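Local structure of osmolarity sensor protein EnvZ (Escherichia coli, 5XGA) at residues A[19-24]-A[49-54]; A[8-13]-A[98-103]. The protein is a membrane-bound sensor histidine kinase that responds to osmolarity and passes a phosphoryl group to the response regulator OmpR, its periplasmic domain being the part crystallised here. One frame throughout, in Å; residues are numbered along the deposited sequence.

Contact 1: residues A[19-24]-A[49-54]; sequences YEVRML and RELGIS
The carboxylate of Glu-20 is the flat group of this contact, and Leu-51 meets it at OE1. Glu-20 OE1 lies 3.5 Å from Leu-51 CG. Leu-51 CD2, 3.6 Å from Glu-20 OE1, stands above the carboxylate plane and a little outward of that oxygen, while CG and CD1 lie tilted further out beyond it. The two side chains run across each other at a slant. CG of Glu-20 sits beside the backbone N (chi1 -56°) and the chain runs on extended, which brings OE1 up to the leucine's branches. Leu-51 CD1 is 4.1 Å from Glu-20 CB and 4.5 Å from Val-21 CG2. Cutting Leu-51 back to an alanine removes both methyl branches and would probably open a gap between the helices beside Val-21 and the Glu-20 chain. The second point of contact is tip to tip: Leu-24 CD1 meets Ile-53 CD1 at 3.6 Å. Between Leu-51 and Ile-53 in the chain, Gly-52 has positive phi (67°) in a Schellman motif. This is mostly apolar packing of the end of helix 10-24 on the C-terminal end of helix 41-51, and Leu-24 also lines the CHAPS pocket. Val-21 reaches Leu-83 of helix 73-83. Ile-53 rests on Val-112 and Val-114 of strand 110-115.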
loop_
_atom_site.group_PDB
_atom_site.type_symbol
_atom_site.label_atom_id
_atom_site.label_comp_id
_atom_site.label_asym_id
_atom_site.label_seq_id
_atom_site.Cartn_x
_atom_site.Cartn_y
_atom_site.Cartn_z
ATOM N N TYR A 19 1.137 -5.937 -4.033
ATOM C CA TYR A 19 1.901 -6.274 -5.227
ATOM C C TYR A 19 2.566 -5.057 -5.838
ATOM O O TYR A 19 3.748 -5.094 -6.177
ATOM C CB TYR A 19 1.021 -6.942 -6.277
ATOM C CG TYR A 19 1.878 -7.542 -7.362
ATOM C CD1 TYR A 19 2.845 -8.489 -7.048
ATOM C CD2 TYR A 19 1.761 -7.138 -8.687
ATOM C CE1 TYR A 19 3.662 -9.041 -8.024
ATOM C CE2 TYR A 19 2.575 -7.689 -9.676
ATOM C CZ TYR A 19 3.526 -8.636 -9.332
ATOM O OH TYR A 19 4.345 -9.192 -10.291
ATOM N N GLU A 20 1.815 -3.966 -5.967
ATOM C CA GLU A 20 2.354 -2.749 -6.563
ATOM C C GLU A 20 3.382 -2.078 -5.659
ATOM O O GLU A 20 4.402 -1.608 -6.139
ATOM C CB GLU A 20 1.213 -1.768 -6.907
ATOM C CG GLU A 20 0.168 -2.391 -7.817
ATOM C CD GLU A 20 -0.689 -1.372 -8.558
ATOM O OE1 GLU A 20 -0.447 -0.155 -8.418
ATOM O OE2 GLU A 20 -1.600 -1.792 -9.299
ATOM N N VAL A 21 3.127 -2.026 -4.350
ATOM C CA VAL A 21 4.129 -1.468 -3.448
ATOM C C VAL A 21 5.413 -2.300 -3.467
ATOM O O VAL A 21 6.517 -1.762 -3.345
ATOM C CB VAL A 21 3.611 -1.372 -2.026
ATOM C CG1 VAL A 21 4.762 -1.068 -1.070
ATOM C CG2 VAL A 21 2.547 -0.286 -1.956
ATOM N N ARG A 22 5.263 -3.605 -3.634
ATOM C CA ARG A 22 6.424 -4.483 -3.727
ATOM C C ARG A 22 7.301 -4.048 -4.910
ATOM O O ARG A 22 8.528 -4.006 -4.816
ATOM C CB ARG A 22 5.973 -5.935 -3.879
ATOM C CG ARG A 22 7.091 -6.935 -3.731
ATOM C CD ARG A 22 6.584 -8.346 -3.905
ATOM N NE ARG A 22 7.687 -9.240 -4.243
ATOM C CZ ARG A 22 7.533 -10.420 -4.834
ATOM N NH1 ARG A 22 6.319 -10.853 -5.145
ATOM N NH2 ARG A 22 8.597 -11.163 -5.115
ATOM N N MET A 23 6.657 -3.687 -6.015
ATOM C CA MET A 23 7.369 -3.200 -7.190
ATOM C C MET A 23 7.940 -1.800 -6.974
ATOM O O MET A 23 9.026 -1.496 -7.457
ATOM C CB MET A 23 6.445 -3.210 -8.418
ATOM C CG MET A 23 6.386 -4.537 -9.172
ATOM S SD MET A 23 5.156 -4.500 -10.515
ATOM C CE MET A 23 3.646 -4.570 -9.563
ATOM N N LEU A 24 7.216 -0.945 -6.245
ATOM C CA LEU A 24 7.741 0.368 -5.892
ATOM C C LEU A 24 9.069 0.231 -5.210
ATOM O O LEU A 24 9.961 1.069 -5.360
ATOM C CB LEU A 24 6.803 1.106 -4.953
ATOM C CG LEU A 24 5.756 1.976 -5.598
ATOM C CD1 LEU A 24 5.027 2.673 -4.473
ATOM C CD2 LEU A 24 6.455 2.958 -6.553
ATOM N N ARG A 49 2.054 7.192 -8.964
ATOM C CA ARG A 49 1.008 8.147 -9.321
ATOM C C ARG A 49 -0.383 7.535 -9.343
ATOM O O ARG A 49 -1.317 8.086 -8.760
ATOM C CB ARG A 49 1.320 8.779 -10.673
ATOM C CG ARG A 49 2.505 9.703 -10.635
ATOM C CD ARG A 49 2.630 10.497 -11.925
ATOM N NE ARG A 49 4.025 10.801 -12.222
ATOM C CZ ARG A 49 4.726 10.215 -13.188
ATOM N NH1 ARG A 49 4.155 9.301 -13.969
ATOM N NH2 ARG A 49 5.995 10.552 -13.378
ATOM N N GLU A 50 -0.529 6.398 -10.010
ATOM C CA GLU A 50 -1.834 5.759 -10.143
ATOM C C GLU A 50 -2.412 5.346 -8.782
ATOM O O GLU A 50 -3.624 5.383 -8.581
ATOM C CB GLU A 50 -1.735 4.543 -11.069
ATOM C CG GLU A 50 -3.070 3.886 -11.385
ATOM C CD GLU A 50 -4.031 4.812 -12.124
ATOM O OE1 GLU A 50 -3.560 5.681 -12.891
ATOM O OE2 GLU A 50 -5.260 4.671 -11.930
ATOM N N LEU A 51 -1.557 4.961 -7.837
ATOM C CA LEU A 51 -2.083 4.603 -6.526
ATOM C C LEU A 51 -2.577 5.823 -5.763
ATOM O O LEU A 51 -3.361 5.690 -4.829
ATOM C CB LEU A 51 -1.040 3.878 -5.693
ATOM C CG LEU A 51 -0.790 2.422 -6.045
ATOM C CD1 LEU A 51 0.407 1.927 -5.237
ATOM C CD2 LEU A 51 -2.009 1.595 -5.739
ATOM N N GLY A 52 -2.099 7.005 -6.136
ATOM C CA GLY A 52 -2.448 8.208 -5.385
ATOM C C GLY A 52 -1.867 8.205 -3.974
ATOM O O GLY A 52 -2.492 8.670 -3.015
ATOM N N ILE A 53 -0.658 7.680 -3.840
ATOM C CA ILE A 53 0.013 7.651 -2.554
ATOM C C ILE A 53 0.325 9.062 -2.073
ATOM O O ILE A 53 0.868 9.872 -2.828
ATOM C CB ILE A 53 1.321 6.845 -2.630
ATOM C CG1 ILE A 53 1.022 5.345 -2.667
ATOM C CG2 ILE A 53 2.275 7.218 -1.469
ATOM C CD1 ILE A 53 2.202 4.496 -3.115
ATOM N N SER A 54 -0.034 9.346 -0.823
ATOM C CA SER A 54 0.490 10.509 -0.115
ATOM C C SER A 54 1.378 10.012 1.005
ATOM O O SER A 54 1.079 8.979 1.611
ATOM C CB SER A 54 -0.637 11.378 0.464
ATOM O OG SER A 54 -1.428 11.936 -0.572
#

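Contact 2: residues A[8-13]-A[98-103]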
loop_
_atom_site.group_PDB
_atom_site.type_symbol
_atom_site.label_atom_id
_atom_site.label_comp_id
_atom_site.label_asym_id
_atom_site.label_seq_id
_atom_site.Cartn_x
_atom_site.Cartn_y
_atom_site.Cartn_z
ATOM N N PRO A 8 -13.097 -2.389 -6.112
ATOM C CA PRO A 8 -12.605 -3.578 -5.416
ATOM C C PRO A 8 -12.987 -3.582 -3.955
ATOM O O PRO A 8 -13.114 -2.514 -3.346
ATOM C CB PRO A 8 -11.090 -3.466 -5.573
ATOM C CG PRO A 8 -10.861 -1.972 -5.533
ATOM C CD PRO A 8 -12.033 -1.396 -6.328
ATOM N N SER A 9 -13.151 -4.784 -3.401
ATOM C CA SER A 9 -13.279 -4.958 -1.968
ATOM C C SER A 9 -12.015 -4.462 -1.294
ATOM O O SER A 9 -10.974 -4.315 -1.931
ATOM C CB SER A 9 -13.506 -6.432 -1.605
ATOM O OG SER A 9 -12.355 -7.197 -1.938
ATOM N N LEU A 10 -12.107 -4.220 0.003
ATOM C CA LEU A 10 -10.932 -3.877 0.783
ATOM C C LEU A 10 -9.887 -4.987 0.679
ATOM O O LEU A 10 -8.692 -4.720 0.554
ATOM C CB LEU A 10 -11.329 -3.639 2.241
ATOM C CG LEU A 10 -10.227 -3.055 3.109
ATOM C CD1 LEU A 10 -9.840 -1.673 2.605
ATOM C CD2 LEU A 10 -10.704 -3.005 4.560
ATOM N N GLN A 11 -10.343 -6.236 0.706
ATOM C CA GLN A 11 -9.431 -7.376 0.649
ATOM C C GLN A 11 -8.711 -7.454 -0.694
ATOM O O GLN A 11 -7.510 -7.709 -0.761
ATOM C CB GLN A 11 -10.189 -8.678 0.911
ATOM C CG GLN A 11 -10.923 -8.718 2.258
ATOM C CD GLN A 11 -12.351 -8.163 2.191
ATOM O OE1 GLN A 11 -12.632 -7.217 1.456
ATOM N NE2 GLN A 11 -13.257 -8.759 2.970
ATOM N N GLN A 12 -9.452 -7.242 -1.778
ATOM C CA GLN A 12 -8.842 -7.233 -3.107
ATOM C C GLN A 12 -7.895 -6.045 -3.277
ATOM O O GLN A 12 -6.839 -6.159 -3.914
ATOM C CB GLN A 12 -9.929 -7.179 -4.174
ATOM C CG GLN A 12 -9.417 -7.274 -5.575
ATOM C CD GLN A 12 -10.560 -7.364 -6.547
ATOM O OE1 GLN A 12 -11.654 -6.862 -6.268
ATOM N NE2 GLN A 12 -10.333 -8.020 -7.683
ATOM N N PHE A 13 -8.292 -4.897 -2.726
ATOM C CA PHE A 13 -7.477 -3.694 -2.828
ATOM C C PHE A 13 -6.146 -3.886 -2.120
ATOM O O PHE A 13 -5.106 -3.488 -2.633
ATOM C CB PHE A 13 -8.199 -2.490 -2.251
ATOM C CG PHE A 13 -7.412 -1.218 -2.356
ATOM C CD1 PHE A 13 -7.257 -0.583 -3.573
ATOM C CD2 PHE A 13 -6.840 -0.651 -1.236
ATOM C CE1 PHE A 13 -6.541 0.597 -3.665
ATOM C CE2 PHE A 13 -6.120 0.528 -1.325
ATOM C CZ PHE A 13 -5.974 1.149 -2.535
ATOM N N PRO A 98 -13.056 3.451 1.804
ATOM C CA PRO A 98 -11.953 3.214 2.738
ATOM C C PRO A 98 -10.669 3.952 2.347
ATOM O O PRO A 98 -10.429 4.211 1.161
ATOM C CB PRO A 98 -11.739 1.693 2.659
ATOM C CG PRO A 98 -12.940 1.145 1.992
ATOM C CD PRO A 98 -13.442 2.224 1.089
ATOM N N VAL A 99 -9.873 4.293 3.355
ATOM C CA VAL A 99 -8.540 4.828 3.153
ATOM C C VAL A 99 -7.552 3.927 3.888
ATOM O O VAL A 99 -7.694 3.696 5.091
ATOM C CB VAL A 99 -8.437 6.274 3.648
ATOM C CG1 VAL A 99 -7.008 6.797 3.508
ATOM C CG2 VAL A 99 -9.397 7.154 2.876
ATOM N N VAL A 100 -6.573 3.388 3.167
ATOM C CA VAL A 100 -5.583 2.511 3.785
ATOM C C VAL A 100 -4.393 3.329 4.260
ATOM O O VAL A 100 -3.911 4.225 3.553
ATOM C CB VAL A 100 -5.101 1.406 2.816
ATOM C CG1 VAL A 100 -3.887 0.659 3.406
ATOM C CG2 VAL A 100 -6.244 0.446 2.502
ATOM N N TRP A 101 -3.964 3.052 5.484
ATOM C CA TRP A 101 -2.778 3.663 6.059
ATOM C C TRP A 101 -1.757 2.549 6.272
ATOM O O TRP A 101 -2.073 1.540 6.891
ATOM C CB TRP A 101 -3.105 4.368 7.379
ATOM C CG TRP A 101 -3.931 5.608 7.202
ATOM C CD1 TRP A 101 -5.295 5.695 7.150
ATOM C CD2 TRP A 101 -3.436 6.943 7.056
ATOM N NE1 TRP A 101 -5.679 7.004 6.968
ATOM C CE2 TRP A 101 -4.552 7.790 6.914
ATOM C CE3 TRP A 101 -2.152 7.503 7.032
ATOM C CZ2 TRP A 101 -4.423 9.169 6.751
ATOM C CZ3 TRP A 101 -2.024 8.870 6.871
ATOM C CH2 TRP A 101 -3.154 9.690 6.730
ATOM N N LEU A 102 -0.552 2.745 5.743
ATOM C CA LEU A 102 0.466 1.707 5.672
ATOM C C LEU A 102 1.785 2.237 6.220
ATOM O O LEU A 102 2.210 3.337 5.862
ATOM C CB LEU A 102 0.644 1.237 4.215
ATOM C CG LEU A 102 1.850 0.369 3.886
ATOM C CD1 LEU A 102 1.695 -1.028 4.481
ATOM C CD2 LEU A 102 2.080 0.287 2.393
ATOM N N LYS A 103 2.414 1.463 7.103
ATOM C CA LYS A 103 3.761 1.753 7.559
ATOM C C LYS A 103 4.590 0.473 7.452
ATOM O O LYS A 103 4.089 -0.614 7.743
ATOM C CB LYS A 103 3.751 2.291 9.002
ATOM C CG LYS A 103 5.142 2.634 9.528
ATOM C CD LYS A 103 5.103 3.381 10.854
ATOM C CE LYS A 103 4.977 4.896 10.642
ATOM N NZ LYS A 103 5.179 5.630 11.929
#
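Leu-10 and Phe-13, at the start of helix 10-24, pack on Pro-98, just before strand 99-104, and on Val-100 within it. This is a helix laid on one face of the antiparallel sheet. The two helix residues are three apart and share one side of the first turn. The two strand-side residues alternate with Val-99, whose side chain starts out away from the helix. Leu-10 touches with one branch. Its CD1 lies 3.9 Å from Pro-98 CB and 4.2 Å from Val-100 CG2. CG of Leu-10 is anti to the backbone N (chi1 -171°), and this lets CD1 reach the strand. Leu-10 and Pro-98 pass each other in opposite directions, whereas Leu-10 runs aslant to Val-100. The central antiparallel sheet with helices on it is reminiscent of the PAS-like (PDC) periplasmic sensor domains of histidine kinases, though its strand order is not the classic one. Val-100 CG2 also meets Phe-13, at the edge of the ring and in its plane. It is 3.8 Å from Phe-13 CE2 and 3.9 Å from Phe-13 CD2. The start of the helix is capped by Ser-9 at the N-cap: Gln-12 N donates to Ser-9 OG at 2.9 Å, with an N-H...O angle of 162°, nearly straight. Leu-10 further touches Val-91 of strand 87-92 and Leu-75 of helix 73-83. Phe-13 touches Val-114 of strand 110-115 and Leu-116.

In the fold
Both contacts use helix 10-24. Contact 2 holds its first turn against the sheet, and contact 1 joins its last turns to the end of helix 41-51 and the residues after it. Their centres are 12 Å apart, and their nearest atoms come within about 4 Å without touching. Strand 110-115 links them: Val-114 touches both Ile-53 of contact 1 and Phe-13 of contact 2. Contact 1 borders the bound CHAPS. The side chain of Leu-24 is about 4 Å from a CHAPS molecule, and its backbone O accepts a hydrogen bond from Arg-44, another pocket residue. Contact 2 is further off, with the side chain of Val-100 about 11 Å from CHAPS.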